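Local coordinates for protein inositol 2-dehydrogenase (PDB 4HKT) that catalyses the NAD+-dependent oxidation of myo-inositol to scyllo-inosose, the first step of myo-inositol breakdown, at residues 12-15 with 16-20; 133-137 with 138-142; 171-174 with 175-178. One frame throughout, in Å; residues are numbered along the deposited sequence.

Overall arrangement
The three contacts follow one another along the chain without overlapping. Contact 1 opens helix 13-24 of the Rossmann domain, in the beta-alpha-beta unit formed with strands 4-9 and 28-34. Contact 2 ends helix 127-137 and leads toward strand 144-152, and contact 3 lies in helix 168-184; both belong to the C-terminal domain with its large mixed sheet. Contacts 1 and 2 sit on opposite sides of the chain's centre, their own centres 33 Å apart. Contact 3 is the most central, with nearest atoms about 8 Å from contact 1 and about 9 Å from contact 2. Touching neither, it lies where the C-terminal domain approaches the Rossmann domain.

Contact 1. Residues 12-15 with 16-20; sequences GRIG and KVHAK
The first two turns of helix 13-24, starting from the N-cap residue Gly12, make this local contact, just after strand 4-9 of the Rossmann domain. Lys16 N reaches Gly12 O at 2.9 Å and nearly along the C=O axis; Ala19 N bonds Gly15 O at the same length, 2.9 Å, but somewhat off the plane of that carbonyl. Between them, Val17 N binds Arg13 O, and His18 N meets Ile14 O at 3.2 Å with a straight 164° N-H...O angle. The side chains of Ile14 and His18 lie alongside each other in the same direction. The CG2 methyl of Ile14, anti to the backbone N, lies against the CD2-NE2 side of the imidazole, 3.8 Å from His18 CD2, while NE2 hydrogen-bonds Glu93 and Tyr284 meets the ring edge-to-face. On another side of the helix Lys16 lays its aliphatic root over the cap, CG 3.3 Å from Gly12 O. Gly12 and Gly15 fit the GxGxxG pattern of Rossmann folds, consistent with a dinucleotide-binding turn. The chemistry is mainly peptide-to-peptide: the first carbonyls are used inside the helix, and the imidazole is held by the Ile14 methyl, the Glu93 carboxylate and the rings of Tyr284 and Phe91.

Contact 2. Residues 133-137 with 138-142; sequences RKAID and DGRIG
Helix 127-137 ends here in a Schellman motif, with Gly139 leaving the helix at a phi of 81°, where a side chain would jam against the preceding carbonyl. Two bonds reach back into the last turn: Arg140 N meets Ala135 O at 3.0 Å, nearly head-on, whereas Gly139 N approaches Ile136 O from well above the carbonyl plane, also at 3.0 Å. A type I turn, Gly139 to Gly142, follows. A water bridges the two segments, donating to Ile136 O and Gly142 O and accepting from Ile141 N. Of the side chains, Lys134 and Asp138 form a salt bridge. Lys134 leaves with CG anti to its N (chi1 175°) and bends at its last two torsions to bring NZ to 3.0 Å from Asp138 OD2, on its syn lone pair. Arg133 grips Asp137 OD1 side-on with NE and NH2, the latter at 2.7 Å, and one guanidinium face lies over Ile136 CB. Ile136 CG1 packs on Ile141 CD1 at 3.9 Å, and both isoleucines rest on Val242 and Val249, while Ile261 of the second subunit packs on Ala135 and Arg140. A positive-phi glycine just past the helix, with Gly139 N and Arg140 N bonded backward, is the classic Schellman ending.

Contact 3. Residues 171-174 with 175-178; sequences DMTI and HDFD. With EDO (1,2-ethanediol), chain X.
Helix 168-184, packed against strand 223-229 and helix 305-324, carries this contact; a 1,2-ethanediol, probably from the crystallisation liquor, lies at one end and may mark a pocket. Thr173 and Phe177, one turn apart, cross at an angle: the methyl CG2 of Thr173 sits over one face of the Phe177 ring, 3.9 Å from the centroid and 23° off the normal, a CH-pi contact displaced toward the rim. Thr173 holds CG2 anti to its N while OG1 turns to Asn228 and Ile168. Leu314, Ala315 and Ala318 pack against Phe177, and an alanine in its place would probably open a gap there and leave the Thr173 methyl without its aromatic partner. Phe177 N binds Thr173 O nearly head-on at 2.8 Å, and Asp178 N meets Ile174 O almost straight, at 176°. The helix widens into a pi-type turn at 171-173; just after it, His175 N approaches Met172 O from above the carbonyl plane. A water donates to both Met172 O and Asp176 OD2, and Ser151 and Asn228 also hold Asp176. The diol O1 donates a very short 2.5 Å bond to Asp171 OD2, which also pairs with Arg230. This is a buried helix of the C-terminal domain, packed on its mixed sheet beside a possible polar pocket.

Contact 1. Residues 12-15 with 16-20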
loop_
_atom_site.group_PDB
_atom_site.type_symbol
_atom_site.label_atom_id
_atom_site.label_comp_id
_atom_site.label_asym_id
_atom_site.label_seq_id
_atom_site.Cartn_x
_atom_site.Cartn_y
_atom_site.Cartn_z
ATOM N N GLY B 12 15.591 -27.172 -20.692
ATOM C CA GLY B 12 14.422 -26.317 -20.932
ATOM C C GLY B 12 14.397 -25.103 -20.019
ATOM O O GLY B 12 15.425 -24.723 -19.457
ATOM N N ARG B 13 13.219 -24.486 -19.878
ATOM C CA ARG B 13 13.067 -23.273 -19.071
ATOM C C ARG B 13 13.583 -23.496 -17.657
ATOM O O ARG B 13 14.363 -22.706 -17.130
ATOM C CB ARG B 13 11.591 -22.826 -18.982
ATOM C CG ARG B 13 11.092 -22.051 -20.183
ATOM C CD ARG B 13 9.881 -21.187 -19.849
ATOM N NE ARG B 13 8.746 -21.966 -19.356
ATOM C CZ ARG B 13 7.494 -21.509 -19.270
ATOM N NH1 ARG B 13 7.185 -20.263 -19.642
ATOM N NH2 ARG B 13 6.536 -22.307 -18.813
ATOM N N ILE B 14 13.152 -24.594 -17.050
ATOM C CA ILE B 14 13.474 -24.836 -15.659
ATOM C C ILE B 14 14.979 -25.108 -15.568
ATOM O O ILE B 14 15.643 -24.593 -14.690
ATOM C CB ILE B 14 12.621 -25.972 -15.031
ATOM C CG1 ILE B 14 11.107 -25.643 -15.075
ATOM C CG2 ILE B 14 13.003 -26.140 -13.563
ATOM C CD1 ILE B 14 10.421 -25.708 -16.432
ATOM N N GLY B 15 15.513 -25.879 -16.511
ATOM C CA GLY B 15 16.951 -26.119 -16.573
ATOM C C GLY B 15 17.780 -24.851 -16.650
ATOM O O GLY B 15 18.844 -24.753 -16.020
ATOM N N LYS B 16 17.315 -23.881 -17.432
ATOM C CA LYS B 16 18.035 -22.612 -17.588
ATOM C C LYS B 16 18.108 -21.851 -16.267
ATOM O O LYS B 16 19.121 -21.246 -15.943
ATOM C CB LYS B 16 17.374 -21.733 -18.654
ATOM C CG LYS B 16 17.507 -22.244 -20.088
ATOM C CD LYS B 16 16.917 -21.248 -21.092
ATOM C CE LYS B 16 17.324 -21.542 -22.531
ATOM N NZ LYS B 16 16.245 -22.205 -23.321
ATOM N N VAL B 17 17.035 -21.917 -15.493
ATOM C CA VAL B 17 16.948 -21.189 -14.242
ATOM C C VAL B 17 17.953 -21.752 -13.236
ATOM O O VAL B 17 18.612 -20.996 -12.506
ATOM C CB VAL B 17 15.515 -21.261 -13.678
ATOM C CG1 VAL B 17 15.491 -20.897 -12.219
ATOM C CG2 VAL B 17 14.568 -20.361 -14.476
ATOM N N HIS B 18 18.064 -23.080 -13.188
ATOM C CA HIS B 18 19.071 -23.728 -12.335
ATOM C C HIS B 18 20.506 -23.532 -12.810
ATOM O O HIS B 18 21.403 -23.394 -12.009
ATOM C CB HIS B 18 18.764 -25.210 -12.174
ATOM C CG HIS B 18 17.543 -25.458 -11.363
ATOM N ND1 HIS B 18 17.478 -25.150 -10.022
ATOM C CD2 HIS B 18 16.321 -25.917 -11.708
ATOM C CE1 HIS B 18 16.278 -25.454 -9.565
ATOM N NE2 HIS B 18 15.553 -25.911 -10.573
ATOM N N ALA B 19 20.711 -23.533 -14.115
ATOM C CA ALA B 19 22.002 -23.197 -14.674
ATOM C C ALA B 19 22.458 -21.843 -14.119
ATOM O O ALA B 19 23.591 -21.701 -13.610
ATOM C CB ALA B 19 21.907 -23.145 -16.197
ATOM N N LYS B 20 21.563 -20.856 -14.203
ATOM C CA LYS B 20 21.842 -19.508 -13.691
ATOM C C LYS B 20 22.161 -19.536 -12.206
ATOM O O LYS B 20 23.094 -18.865 -11.761
ATOM C CB LYS B 20 20.661 -18.557 -13.938
ATOM C CG LYS B 20 20.848 -17.178 -13.305
ATOM C CD LYS B 20 19.845 -16.143 -13.799
ATOM C CE LYS B 20 20.384 -14.737 -13.517
ATOM N NZ LYS B 20 19.387 -13.648 -13.709
#

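Contact 2. Residues 133-137 with 138-142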
loop_
_atom_site.group_PDB
_atom_site.type_symbol
_atom_site.label_atom_id
_atom_site.label_comp_id
_atom_site.label_asym_id
_atom_site.label_seq_id
_atom_site.Cartn_x
_atom_site.Cartn_y
_atom_site.Cartn_z
ATOM N N ARG B 133 7.521 -17.477 7.494
ATOM C CA ARG B 133 7.754 -18.617 8.351
ATOM C C ARG B 133 8.591 -18.264 9.633
ATOM O O ARG B 133 8.275 -18.719 10.745
ATOM C CB ARG B 133 8.432 -19.706 7.541
ATOM C CG ARG B 133 8.878 -20.893 8.352
ATOM C CD ARG B 133 7.685 -21.737 8.737
ATOM N NE ARG B 133 7.652 -22.028 10.152
ATOM C CZ ARG B 133 6.562 -22.419 10.831
ATOM N NH1 ARG B 133 5.392 -22.631 10.224
ATOM N NH2 ARG B 133 6.654 -22.624 12.138
ATOM N N LYS B 134 9.632 -17.467 9.448
ATOM C CA LYS B 134 10.467 -16.976 10.556
ATOM C C LYS B 134 9.649 -16.163 11.584
ATOM O O LYS B 134 9.817 -16.288 12.809
ATOM C CB LYS B 134 11.636 -16.152 9.989
ATOM C CG LYS B 134 12.501 -15.485 11.061
ATOM C CD LYS B 134 13.850 -14.975 10.528
ATOM C CE LYS B 134 14.947 -15.132 11.592
ATOM N NZ LYS B 134 14.591 -14.403 12.848
ATOM N N ALA B 135 8.743 -15.330 11.093
ATOM C CA ALA B 135 7.866 -14.583 11.979
ATOM C C ALA B 135 7.014 -15.525 12.795
ATOM O O ALA B 135 6.831 -15.301 14.003
ATOM C CB ALA B 135 7.013 -13.598 11.198
ATOM N N ILE B 136 6.517 -16.602 12.164
ATOM C CA ILE B 136 5.746 -17.600 12.874
ATOM C C ILE B 136 6.610 -18.360 13.898
ATOM O O ILE B 136 6.211 -18.556 15.043
ATOM C CB ILE B 136 5.088 -18.639 11.906
ATOM C CG1 ILE B 136 4.105 -17.953 10.940
ATOM C CG2 ILE B 136 4.382 -19.676 12.743
ATOM C CD1 ILE B 136 3.652 -18.806 9.759
ATOM N N ASP B 137 7.787 -18.776 13.470
ATOM C CA ASP B 137 8.808 -19.377 14.355
ATOM C C ASP B 137 9.178 -18.487 15.544
ATOM O O ASP B 137 9.344 -18.968 16.657
ATOM C CB ASP B 137 10.099 -19.616 13.566
ATOM C CG ASP B 137 10.006 -20.784 12.610
ATOM O OD1 ASP B 137 9.029 -21.560 12.665
ATOM O OD2 ASP B 137 10.940 -20.918 11.808
ATOM N N ASP B 138 9.327 -17.195 15.292
ATOM C CA ASP B 138 9.589 -16.236 16.348
ATOM C C ASP B 138 8.406 -15.926 17.276
ATOM O O ASP B 138 8.562 -15.165 18.220
ATOM C CB ASP B 138 10.179 -14.959 15.771
ATOM C CG ASP B 138 11.555 -15.178 15.212
ATOM O OD1 ASP B 138 12.189 -16.171 15.591
ATOM O OD2 ASP B 138 12.001 -14.400 14.372
ATOM N N GLY B 139 7.245 -16.534 17.054
ATOM C CA GLY B 139 6.112 -16.333 17.958
ATOM C C GLY B 139 5.325 -15.046 17.699
ATOM O O GLY B 139 4.448 -14.693 18.475
ATOM N N ARG B 140 5.588 -14.381 16.584
ATOM C CA ARG B 140 4.991 -13.092 16.310
ATOM C C ARG B 140 3.471 -13.112 16.049
ATOM O O ARG B 140 2.818 -12.071 16.162
ATOM C CB ARG B 140 5.781 -12.381 15.196
ATOM C CG ARG B 140 7.178 -12.017 15.699
ATOM C CD ARG B 140 7.979 -11.110 14.790
ATOM N NE ARG B 140 7.464 -9.739 14.743
ATOM C CZ ARG B 140 7.958 -8.783 13.957
ATOM N NH1 ARG B 140 8.997 -9.035 13.151
ATOM N NH2 ARG B 140 7.399 -7.570 13.955
ATOM N N ILE B 141 2.912 -14.283 15.728
ATOM C CA ILE B 141 1.481 -14.404 15.539
ATOM C C ILE B 141 0.861 -15.407 16.464
ATOM O O ILE B 141 -0.289 -15.740 16.280
ATOM C CB ILE B 141 1.079 -14.770 14.083
ATOM C CG1 ILE B 141 1.566 -16.167 13.688
ATOM C CG2 ILE B 141 1.596 -13.714 13.154
ATOM C CD1 ILE B 141 0.770 -16.786 12.535
ATOM N N GLY B 142 1.599 -15.875 17.470
ATOM C CA GLY B 142 1.072 -16.859 18.408
ATOM C C GLY B 142 0.877 -18.206 17.723
ATOM O O GLY B 142 1.637 -18.537 16.831
HETATM O O HOH W 1 4.010 -17.086 15.913
#

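Contact 3. Residues 171-174 with 175-178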
loop_
_atom_site.group_PDB
_atom_site.type_symbol
_atom_site.label_atom_id
_atom_site.label_comp_id
_atom_site.label_asym_id
_atom_site.label_seq_id
_atom_site.Cartn_x
_atom_site.Cartn_y
_atom_site.Cartn_z
ATOM N N ASP B 171 0.135 -31.010 -10.569
ATOM C CA ASP B 171 1.067 -30.196 -11.342
ATOM C C ASP B 171 1.236 -28.793 -10.793
ATOM O O ASP B 171 2.357 -28.251 -10.836
ATOM C CB ASP B 171 0.670 -30.104 -12.810
ATOM C CG ASP B 171 1.663 -29.280 -13.638
ATOM O OD1 ASP B 171 2.775 -29.784 -13.849
ATOM O OD2 ASP B 171 1.345 -28.151 -14.084
HETATM N N MSE B 172 0.145 -28.184 -10.318
HETATM C CA MSE B 172 0.176 -26.792 -9.862
HETATM C C MSE B 172 -0.006 -26.728 -8.361
HETATM O O MSE B 172 0.839 -26.200 -7.635
HETATM C CB MSE B 172 -0.957 -26.042 -10.541
HETATM C CG MSE B 172 -1.006 -24.583 -10.112
HETATM SE SE MSE B 172 -2.464 -23.627 -11.019
HETATM C CE MSE B 172 -2.067 -21.976 -10.060
ATOM N N THR B 173 -1.093 -27.299 -7.882
ATOM C CA THR B 173 -1.449 -27.155 -6.468
ATOM C C THR B 173 -0.458 -27.827 -5.538
ATOM O O THR B 173 -0.351 -27.503 -4.360
ATOM C CB THR B 173 -2.834 -27.737 -6.222
ATOM O OG1 THR B 173 -3.667 -27.401 -7.319
ATOM C CG2 THR B 173 -3.423 -27.123 -4.944
ATOM N N ILE B 174 0.280 -28.780 -6.092
ATOM C CA ILE B 174 1.346 -29.429 -5.377
ATOM C C ILE B 174 2.284 -28.462 -4.619
ATOM O O ILE B 174 2.646 -28.724 -3.489
ATOM C CB ILE B 174 2.108 -30.453 -6.303
ATOM C CG1 ILE B 174 2.939 -31.404 -5.451
ATOM C CG2 ILE B 174 2.954 -29.774 -7.343
ATOM C CD1 ILE B 174 3.382 -32.664 -6.165
ATOM N N HIS B 175 2.681 -27.361 -5.232
ATOM C CA HIS B 175 3.470 -26.345 -4.567
ATOM C C HIS B 175 2.739 -25.743 -3.344
ATOM O O HIS B 175 3.363 -25.477 -2.321
ATOM C CB HIS B 175 3.748 -25.197 -5.519
ATOM C CG HIS B 175 4.782 -25.499 -6.539
ATOM N ND1 HIS B 175 6.111 -25.667 -6.212
ATOM C CD2 HIS B 175 4.702 -25.594 -7.880
ATOM C CE1 HIS B 175 6.802 -25.890 -7.312
ATOM N NE2 HIS B 175 5.974 -25.851 -8.336
ATOM N N ASP B 176 1.442 -25.532 -3.495
ATOM C CA ASP B 176 0.601 -24.983 -2.417
ATOM C C ASP B 176 0.323 -25.970 -1.319
ATOM O O ASP B 176 0.264 -25.560 -0.175
ATOM C CB ASP B 176 -0.683 -24.430 -2.951
ATOM C CG ASP B 176 -0.451 -23.364 -4.003
ATOM O OD1 ASP B 176 0.295 -22.400 -3.745
ATOM O OD2 ASP B 176 -0.975 -23.528 -5.117
ATOM N N PHE B 177 0.176 -27.262 -1.638
ATOM C CA PHE B 177 0.164 -28.281 -0.596
ATOM C C PHE B 177 1.454 -28.278 0.234
ATOM O O PHE B 177 1.404 -28.346 1.457
ATOM C CB PHE B 177 -0.081 -29.668 -1.147
ATOM C CG PHE B 177 -1.400 -29.829 -1.864
ATOM C CD1 PHE B 177 -2.582 -29.443 -1.281
ATOM C CD2 PHE B 177 -1.451 -30.418 -3.102
ATOM C CE1 PHE B 177 -3.811 -29.607 -1.947
ATOM C CE2 PHE B 177 -2.641 -30.598 -3.765
ATOM C CZ PHE B 177 -3.840 -30.207 -3.193
ATOM N N ASP B 178 2.604 -28.260 -0.436
ATOM C CA ASP B 178 3.867 -28.088 0.279
ATOM C C ASP B 178 3.926 -26.807 1.142
ATOM O O ASP B 178 4.317 -26.861 2.310
ATOM C CB ASP B 178 5.070 -28.133 -0.646
ATOM C CG ASP B 178 6.348 -28.025 0.129
ATOM O OD1 ASP B 178 6.672 -28.973 0.857
ATOM O OD2 ASP B 178 7.013 -26.967 0.070
HETATM C C1 EDO X . 2.810 -25.245 -14.321
HETATM O O1 EDO X . 2.891 -26.480 -15.032
HETATM C C2 EDO X . 2.529 -25.449 -12.828
HETATM O O2 EDO X . 1.937 -24.264 -12.294
HETATM O O HOH W 2 0.539 -23.281 -7.127
#